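Local structure of substrate binding periplasmic protein (Ralstonia solanacearum, 3LOP) at residues G40-E45 and E298-A303. The protein binds leucine in the crystal and probably serves as the periplasmic substrate-binding component of an amino-acid transport system. Sequence-based numbering, arbitrary orientation.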
loop_
_atom_site.group_PDB
_atom_site.type_symbol
_atom_site.label_atom_id
_atom_site.label_comp_id
_atom_site.label_asym_id
_atom_site.label_seq_id
_atom_site.Cartn_x
_atom_site.Cartn_y
_atom_site.Cartn_z
ATOM N N GLY A 40 -15.608 23.060 -3.091
ATOM C CA GLY A 40 -15.536 24.085 -2.067
ATOM C C GLY A 40 -14.375 24.000 -1.097
ATOM O O GLY A 40 -14.204 24.890 -0.262
ATOM N N GLY A 41 -13.574 22.941 -1.209
ATOM C CA GLY A 41 -12.410 22.783 -0.349
ATOM C C GLY A 41 -12.777 22.439 1.062
ATOM O O GLY A 41 -13.784 21.781 1.290
ATOM N N ILE A 42 -11.961 22.880 2.010
ATOM C CA ILE A 42 -12.222 22.606 3.414
ATOM C C ILE A 42 -12.443 23.914 4.156
ATOM O O ILE A 42 -11.532 24.733 4.271
ATOM C CB ILE A 42 -11.048 21.858 4.066
ATOM C CG1 ILE A 42 -10.804 20.538 3.335
ATOM C CG2 ILE A 42 -11.353 21.596 5.532
ATOM C CD1 ILE A 42 -9.655 19.730 3.900
ATOM N N ASN A 43 -13.657 24.100 4.658
ATOM C CA ASN A 43 -14.008 25.314 5.384
ATOM C C ASN A 43 -13.640 26.535 4.541
ATOM O O ASN A 43 -13.127 27.529 5.052
ATOM C CB ASN A 43 -13.281 25.358 6.735
ATOM C CG ASN A 43 -13.653 24.189 7.640
ATOM O OD1 ASN A 43 -14.833 23.918 7.875
ATOM N ND2 ASN A 43 -12.644 23.497 8.160
ATOM N N GLY A 44 -13.897 26.436 3.238
ATOM C CA GLY A 44 -13.605 27.529 2.327
ATOM C C GLY A 44 -12.141 27.683 1.956
ATOM O O GLY A 44 -11.763 28.653 1.303
ATOM N N GLU A 45 -11.311 26.729 2.361
ATOM C CA GLU A 45 -9.891 26.807 2.055
ATOM C C GLU A 45 -9.471 25.801 0.987
ATOM O O GLU A 45 -9.975 24.680 0.946
ATOM C CB GLU A 45 -9.066 26.596 3.328
ATOM C CG GLU A 45 -9.371 27.604 4.426
ATOM C CD GLU A 45 -8.447 27.470 5.620
ATOM O OE1 GLU A 45 -7.238 27.747 5.471
ATOM O OE2 GLU A 45 -8.930 27.085 6.707
ATOM N N GLU A 298 -10.619 14.828 6.344
ATOM C CA GLU A 298 -11.573 14.857 7.447
ATOM C C GLU A 298 -10.890 15.401 8.700
ATOM O O GLU A 298 -11.480 16.170 9.457
ATOM C CB GLU A 298 -12.122 13.452 7.708
ATOM C CG GLU A 298 -13.031 13.316 8.931
ATOM C CD GLU A 298 -14.270 14.202 8.886
ATOM O OE1 GLU A 298 -14.649 14.681 7.795
ATOM O OE2 GLU A 298 -14.878 14.408 9.956
ATOM N N ALA A 299 -9.641 15.000 8.917
ATOM C CA ALA A 299 -8.902 15.480 10.076
ATOM C C ALA A 299 -8.668 16.980 9.941
ATOM O O ALA A 299 -8.802 17.724 10.908
ATOM C CB ALA A 299 -7.573 14.745 10.198
ATOM N N ILE A 300 -8.321 17.427 8.736
ATOM C CA ILE A 300 -8.085 18.847 8.513
ATOM C C ILE A 300 -9.374 19.628 8.761
ATOM O O ILE A 300 -9.353 20.708 9.352
ATOM C CB ILE A 300 -7.578 19.107 7.077
ATOM C CG1 ILE A 300 -6.206 18.445 6.895
ATOM C CG2 ILE A 300 -7.476 20.608 6.823
ATOM C CD1 ILE A 300 -5.635 18.559 5.495
ATOM N N ARG A 301 -10.495 19.069 8.320
ATOM C CA ARG A 301 -11.791 19.710 8.505
ATOM C C ARG A 301 -12.090 19.883 9.992
ATOM O O ARG A 301 -12.531 20.948 10.425
ATOM C CB ARG A 301 -12.895 18.870 7.857
ATOM C CG ARG A 301 -14.261 19.549 7.861
ATOM C CD ARG A 301 -15.348 18.622 7.336
ATOM N NE ARG A 301 -15.648 17.548 8.278
ATOM C CZ ARG A 301 -16.227 17.733 9.462
ATOM N NH1 ARG A 301 -16.573 18.954 9.850
ATOM N NH2 ARG A 301 -16.457 16.699 10.260
ATOM N N ARG A 302 -11.844 18.833 10.769
ATOM C CA ARG A 302 -12.090 18.872 12.205
ATOM C C ARG A 302 -11.135 19.804 12.943
ATOM O O ARG A 302 -11.454 20.295 14.028
ATOM C CB ARG A 302 -11.980 17.464 12.796
ATOM C CG ARG A 302 -13.012 16.484 12.268
ATOM C CD ARG A 302 -12.897 15.155 12.992
ATOM N NE ARG A 302 -13.852 14.170 12.497
ATOM C CZ ARG A 302 -14.169 13.049 13.140
ATOM N NH1 ARG A 302 -13.606 12.769 14.310
ATOM N NH2 ARG A 302 -15.050 12.209 12.616
ATOM N N ALA A 303 -9.969 20.049 12.354
ATOM C CA ALA A 303 -8.969 20.913 12.971
ATOM C C ALA A 303 -9.381 22.381 12.993
ATOM O O ALA A 303 -8.794 23.182 13.722
ATOM C CB ALA A 303 -7.634 20.754 12.260
HETATM O O HOH W 1 -9.860 23.222 8.332
HETATM O O HOH W 2 -17.124 21.587 8.679
#
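Ile42 packs its two branches against helix 284-303, and this is the tight part of the contact. Ile42 CG2 lies on the backbone, 3.5 Å from Arg301 CA. Ile42 CD1 meets Ile300 instead, 3.8 Å from Ile300 CG2. Ile42 CG1 lies anti to the carbonyl carbon (chi1 -59°) and the chain runs on extended, which carries CD1 to Ile300. The two isoleucine side chains cross at about a right angle. Both are buried, and Ile300 also touches Ile6 of strand 6-12 and Pro307.

The Asn43 side is looser and wet. Asn43 ND2 points a fairly straight but weak hydrogen bond at Arg301 O, at 3.4 Å. A water oxygen accepts a second bond from Asn43 ND2 at 2.8 Å and donates to Ile300 O. A second water accepts from Arg301 NH1 and gives a weak bond to Asn43 OD1.

Arg301 bends at chi3 (71°), turning its guanidinium toward Glu298. The grip is side-on: Arg301 NE bonds Glu298 OE1 at 3.1 Å and Arg301 NH2 bonds Glu298 OE2 at 2.8 Å. Arg302 NE meets Glu298 OE2 on its anti side, also at 2.8 Å. This salt-bridge network probably steadies the guanidinium beside the second water.

Asn43 and Gly44 are the corner of a type I' turn from Ile42 to Glu45, closed by backbone bonds both ways between its ends. The turn links helix 19-38 to strand 47-53, an edge strand of the parallel five-stranded sheet with order 2-1-3-4-5, a topology characteristic of the type I periplasmic binding protein fold.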